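Local atomic coordinates of putative hydrolase (Burkholderia cenocepacia, PDB entry 4X00), a protein that probably hydrolyses esters, perhaps aryl esters, as an enzyme of the alpha/beta hydrolase fold. Residues D20-A25 / R70-G76; H165-E169 / W198-R202. All coordinates share one frame; numbering follows the deposited sequence.

Contact 1: D20-A25 / R70-G76; sequences DGVVLA and RGHGLSG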
loop_
_atom_site.group_PDB
_atom_site.type_symbol
_atom_site.label_atom_id
_atom_site.label_comp_id
_atom_site.label_asym_id
_atom_site.label_seq_id
_atom_site.Cartn_x
_atom_site.Cartn_y
_atom_site.Cartn_z
ATOM N N ASP A 20 18.540 -7.604 -0.853
ATOM C CA ASP A 20 19.222 -7.734 0.428
ATOM C C ASP A 20 18.994 -9.112 1.047
ATOM O O ASP A 20 19.383 -9.358 2.196
ATOM C CB ASP A 20 18.833 -6.594 1.411
ATOM C CG ASP A 20 17.391 -6.640 1.865
ATOM O OD1 ASP A 20 16.576 -7.267 1.169
ATOM O OD2 ASP A 20 17.077 -6.036 2.926
ATOM N N GLY A 21 18.379 -10.013 0.280
ATOM C CA GLY A 21 18.223 -11.395 0.704
ATOM C C GLY A 21 16.892 -11.689 1.379
ATOM O O GLY A 21 16.628 -12.850 1.685
ATOM N N VAL A 22 16.062 -10.671 1.632
ATOM C CA VAL A 22 14.762 -10.888 2.265
ATOM C C VAL A 22 13.846 -11.607 1.270
ATOM O O VAL A 22 13.788 -11.230 0.102
ATOM C CB VAL A 22 14.159 -9.543 2.721
ATOM C CG1 VAL A 22 12.697 -9.669 3.126
ATOM C CG2 VAL A 22 14.968 -9.023 3.899
ATOM N N VAL A 23 13.164 -12.649 1.716
ATOM C CA VAL A 23 12.265 -13.408 0.845
ATOM C C VAL A 23 10.826 -12.901 0.984
ATOM O O VAL A 23 10.297 -12.827 2.093
ATOM C CB VAL A 23 12.333 -14.929 1.169
ATOM C CG1 VAL A 23 11.300 -15.677 0.367
ATOM C CG2 VAL A 23 13.710 -15.470 0.839
ATOM N N LEU A 24 10.236 -12.513 -0.129
ATOM C CA LEU A 24 8.885 -11.974 -0.167
ATOM C C LEU A 24 7.904 -13.034 -0.574
ATOM O O LEU A 24 8.151 -13.769 -1.525
ATOM C CB LEU A 24 8.831 -10.821 -1.156
ATOM C CG LEU A 24 9.852 -9.726 -0.859
ATOM C CD1 LEU A 24 10.036 -8.824 -2.080
ATOM C CD2 LEU A 24 9.483 -8.953 0.414
ATOM N N ALA A 25 6.789 -13.098 0.146
ATOM C CA ALA A 25 5.688 -14.001 -0.189
ATOM C C ALA A 25 4.796 -13.314 -1.216
ATOM O O ALA A 25 4.262 -12.244 -0.942
ATOM C CB ALA A 25 4.899 -14.350 1.061
ATOM N N ARG A 70 7.975 -6.517 3.368
ATOM C CA ARG A 70 8.930 -6.928 4.389
ATOM C C ARG A 70 8.370 -6.582 5.769
ATOM O O ARG A 70 7.709 -5.549 5.979
ATOM C CB ARG A 70 10.303 -6.267 4.179
ATOM C CG ARG A 70 10.343 -4.741 4.303
ATOM C CD ARG A 70 11.814 -4.215 4.226
ATOM N NE ARG A 70 12.457 -4.812 3.053
ATOM C CZ ARG A 70 13.682 -5.322 3.039
ATOM N NH1 ARG A 70 14.103 -5.946 1.964
ATOM N NH2 ARG A 70 14.491 -5.192 4.104
ATOM N N GLY A 71 8.625 -7.468 6.730
ATOM C CA GLY A 71 8.119 -7.254 8.082
ATOM C C GLY A 71 6.671 -7.620 8.311
ATOM O O GLY A 71 6.199 -7.478 9.437
ATOM N N HIS A 72 5.973 -8.062 7.266
ATOM C CA HIS A 72 4.540 -8.332 7.302
ATOM C C HIS A 72 4.186 -9.725 6.821
ATOM O O HIS A 72 4.944 -10.347 6.067
ATOM C CB HIS A 72 3.807 -7.319 6.402
ATOM C CG HIS A 72 3.810 -5.902 6.912
ATOM N ND1 HIS A 72 4.885 -5.043 6.773
ATOM C CD2 HIS A 72 2.818 -5.180 7.495
ATOM C CE1 HIS A 72 4.554 -3.857 7.271
ATOM N NE2 HIS A 72 3.305 -3.917 7.721
ATOM N N GLY A 73 3.015 -10.211 7.245
ATOM C CA GLY A 73 2.451 -11.428 6.683
ATOM C C GLY A 73 3.400 -12.608 6.777
ATOM O O GLY A 73 3.922 -12.911 7.872
ATOM N N LEU A 74 3.686 -13.239 5.633
ATOM C CA LEU A 74 4.621 -14.372 5.569
ATOM C C LEU A 74 5.907 -14.010 4.844
ATOM O O LEU A 74 6.702 -14.907 4.507
ATOM C CB LEU A 74 3.938 -15.594 4.931
ATOM C CG LEU A 74 2.686 -16.080 5.684
ATOM C CD1 LEU A 74 2.118 -17.357 5.006
ATOM C CD2 LEU A 74 2.935 -16.272 7.185
ATOM N N SER A 75 6.162 -12.718 4.659
ATOM C CA SER A 75 7.447 -12.294 4.130
ATOM C C SER A 75 8.522 -12.294 5.219
ATOM O O SER A 75 8.228 -12.376 6.425
ATOM C CB SER A 75 7.350 -10.927 3.478
ATOM O OG SER A 75 6.705 -11.059 2.217
ATOM N N GLY A 76 9.782 -12.201 4.801
ATOM C CA GLY A 76 10.874 -12.144 5.762
ATOM C C GLY A 76 10.779 -10.924 6.667
ATOM O O GLY A 76 10.247 -9.852 6.289
HETATM O O HOH W 1 9.260 -15.444 3.264
#
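Val23, at the start of strand 23-30, takes a backbone bond from the loop that follows strand 63-67: Gly76 N donates to Val23 O over 2.8 Å, and Leu24 lies beside Ser75 with their CA atoms 4.5 Å apart. The second link is made by a side chain. Ser75 OG accepts the amide of Ala25, N to OG 2.9 Å and almost linear at 167°; this hydroxyl also bonds to Asp68 O, so it ties strand 23-30 to Asp68, just past the end of neighbouring strand 63-67. A water bridges Val23 O and Leu74 O, while Ala25 CB packs against Leu74 CB at 4.2 Å. The loop is the RGHGxS segment familiar in alpha/beta hydrolases. It is folded back by a type II' turn from His72 to Ser75 and by a bond from Gly71 N to Gly76 O. At the far end Arg70 meets Asp20 end-on with two nitrogens, NH1 to OD1 at 2.9 Å and NH2 to OD2 at 3.0 Å. The carboxylate lies at the guanidinium edge, the two planes 33° apart; NH2 uses the syn lone pair of OD2. A bend at chi3 (50°) turns the guanidinium toward Asp20, and Val22 lays CG1 over one of its faces, offset toward the rim. Both charges have further partners on helix 87-100, Asp93 for Arg70 NE and Arg89 for Asp20 OD2, and Arg70 NH2 also reaches Ser83 O, a network that would fix the rotation of the guanidinium.

Contact 2: H165-E169 / W198-R202; sequences HLDGE and WDMQR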
loop_
_atom_site.group_PDB
_atom_site.type_symbol
_atom_site.label_atom_id
_atom_site.label_comp_id
_atom_site.label_asym_id
_atom_site.label_seq_id
_atom_site.Cartn_x
_atom_site.Cartn_y
_atom_site.Cartn_z
ATOM N N HIS A 165 0.802 -3.260 23.426
ATOM C CA HIS A 165 1.130 -3.377 22.006
ATOM C C HIS A 165 -0.048 -3.936 21.207
ATOM O O HIS A 165 -0.408 -3.416 20.138
ATOM C CB HIS A 165 2.349 -4.281 21.859
ATOM C CG HIS A 165 3.010 -4.192 20.517
ATOM N ND1 HIS A 165 4.270 -3.646 20.348
ATOM C CD2 HIS A 165 2.615 -4.621 19.293
ATOM C CE1 HIS A 165 4.612 -3.728 19.068
ATOM N NE2 HIS A 165 3.624 -4.318 18.410
ATOM N N LEU A 166 -0.629 -5.022 21.696
ATOM C CA LEU A 166 -1.768 -5.619 20.992
ATOM C C LEU A 166 -2.990 -4.682 21.015
ATOM O O LEU A 166 -3.667 -4.512 19.986
ATOM C CB LEU A 166 -2.109 -6.983 21.585
ATOM C CG LEU A 166 -0.963 -8.000 21.467
ATOM C CD1 LEU A 166 -1.434 -9.326 22.091
ATOM C CD2 LEU A 166 -0.533 -8.241 19.999
ATOM N N ASP A 167 -3.274 -4.044 22.145
ATOM C CA ASP A 167 -4.375 -3.090 22.213
ATOM C C ASP A 167 -4.133 -1.947 21.217
ATOM O O ASP A 167 -5.073 -1.469 20.563
ATOM C CB ASP A 167 -4.518 -2.522 23.630
ATOM C CG ASP A 167 -5.135 -3.501 24.613
ATOM O OD1 ASP A 167 -5.689 -4.553 24.220
ATOM O OD2 ASP A 167 -5.083 -3.183 25.829
ATOM N N GLY A 168 -2.890 -1.480 21.114
ATOM C CA GLY A 168 -2.556 -0.417 20.171
ATOM C C GLY A 168 -2.798 -0.840 18.720
ATOM O O GLY A 168 -3.338 -0.077 17.913
ATOM N N GLU A 169 -2.385 -2.060 18.362
ATOM C CA GLU A 169 -2.638 -2.547 17.015
ATOM C C GLU A 169 -4.130 -2.636 16.745
ATOM O O GLU A 169 -4.556 -2.327 15.621
ATOM C CB GLU A 169 -1.982 -3.913 16.771
ATOM C CG GLU A 169 -0.474 -3.878 16.791
ATOM C CD GLU A 169 0.162 -5.151 16.322
ATOM O OE1 GLU A 169 -0.531 -6.143 16.022
ATOM O OE2 GLU A 169 1.426 -5.191 16.346
ATOM N N TRP A 198 7.715 -6.468 15.209
ATOM C CA TRP A 198 7.834 -5.338 16.121
ATOM C C TRP A 198 9.073 -4.497 15.779
ATOM O O TRP A 198 9.110 -3.287 16.044
ATOM C CB TRP A 198 7.915 -5.827 17.567
ATOM C CG TRP A 198 6.639 -6.391 18.087
ATOM C CD1 TRP A 198 5.605 -6.950 17.368
ATOM C CD2 TRP A 198 6.257 -6.459 19.458
ATOM N NE1 TRP A 198 4.603 -7.341 18.221
ATOM C CE2 TRP A 198 4.993 -7.080 19.518
ATOM C CE3 TRP A 198 6.888 -6.085 20.648
ATOM C CZ2 TRP A 198 4.314 -7.259 20.724
ATOM C CZ3 TRP A 198 6.215 -6.261 21.838
ATOM C CH2 TRP A 198 4.948 -6.845 21.873
ATOM N N ASP A 199 10.086 -5.124 15.171
ATOM C CA ASP A 199 11.269 -4.362 14.740
ATOM C C ASP A 199 10.882 -3.431 13.602
ATOM O O ASP A 199 11.269 -2.273 13.569
ATOM C CB ASP A 199 12.385 -5.310 14.288
ATOM C CG ASP A 199 12.815 -6.270 15.388
ATOM O OD1 ASP A 199 13.161 -5.758 16.465
ATOM O OD2 ASP A 199 12.775 -7.511 15.188
ATOM N N MET A 200 10.112 -3.962 12.660
ATOM C CA MET A 200 9.599 -3.176 11.553
ATOM C C MET A 200 8.754 -2.026 12.097
ATOM O O MET A 200 8.941 -0.869 11.688
ATOM C CB MET A 200 8.788 -4.069 10.620
ATOM C CG MET A 200 8.180 -3.300 9.455
ATOM S SD MET A 200 6.600 -2.479 9.840
ATOM C CE MET A 200 5.603 -3.916 10.328
ATOM N N GLN A 201 7.853 -2.322 13.049
ATOM C CA GLN A 201 6.938 -1.277 13.499
ATOM C C GLN A 201 7.649 -0.080 14.125
ATOM O O GLN A 201 7.264 1.072 13.925
ATOM C CB GLN A 201 5.944 -1.814 14.523
ATOM C CG GLN A 201 4.916 -2.774 13.983
ATOM C CD GLN A 201 4.044 -3.221 15.123
ATOM O OE1 GLN A 201 4.308 -4.227 15.752
ATOM N NE2 GLN A 201 3.052 -2.398 15.474
ATOM N N ARG A 202 8.676 -0.349 14.929
ATOM C CA ARG A 202 9.439 0.743 15.553
ATOM C C ARG A 202 10.235 1.539 14.524
ATOM O O ARG A 202 10.389 2.763 14.643
ATOM C CB ARG A 202 10.387 0.199 16.628
ATOM C CG ARG A 202 9.671 -0.293 17.879
ATOM C CD ARG A 202 10.636 -0.760 18.982
ATOM N NE ARG A 202 11.571 -1.782 18.506
ATOM C CZ ARG A 202 11.457 -3.096 18.707
ATOM N NH1 ARG A 202 10.460 -3.609 19.418
ATOM N NH2 ARG A 202 12.379 -3.906 18.208
HETATM O O HOH W 2 2.081 -8.505 17.259
#
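His165 and Trp198 form a face-to-face stack, their planes only 5° apart and the centroid of the imidazole 3.4 Å from that of the indole six-membered ring. The side chains come from opposite directions and span the axes of segments 165-169 and 198-202, 13.5 Å apart at closest approach and 62° from parallel. His165 CE1 sits over the indole, 3.2 Å from Trp198 CD2. CG of His165 stands anti to its own backbone N (chi1 -164°), which carries the ring out from its helix to meet the indole.

Hydrogen bonds hold the imidazole at its edge. NE2 of His165 donates to Gln201 OE1 over 2.7 Å, within the imidazole plane, although the donor is tilted from the amide carbonyl plane; ring and amide stand nearly perpendicular. ND1 bonds to Ala159 O. With a carbonyl oxygen at each ring nitrogen the histidine may well be protonated, and a charged Glu169 nearby would favour this.

Close polar packing completes the contact. Glu169 OE2 lies at the same imidazole edge, 3.1 Å from His165 NE2. Trp198 NE1 donates a hydrogen bond to a water at 2.9 Å. The stack belongs to the helical cap inserted between strands 132-136 and 222-227 of the alpha/beta hydrolase fold.

In the fold
Contact 1 fastens the loop after strand 63-67 to the start of strand 23-30 of the central sheet, and contact 2 belongs to the helical cap; their centres lie about 17 Å apart. They meet through Met200, whose CE is 3.2 Å from His72 CE1 and 3.7 Å from Gly71 O, so helix 198-204 rests on the loop 70-76. Gly71 is also backbone-bonded to Ser197, just before that helix. Leu43 and Leu44 form a second bridge: His72 bonds to Leu44 N and touches Leu43, while Met200 packs on Leu43, and Glu169 and Gln201 on Leu44. Neither contact contains a member of the probable catalytic triad, Ser112, Asp230 and His259, with Ser112 apparently on the nucleophile elbow.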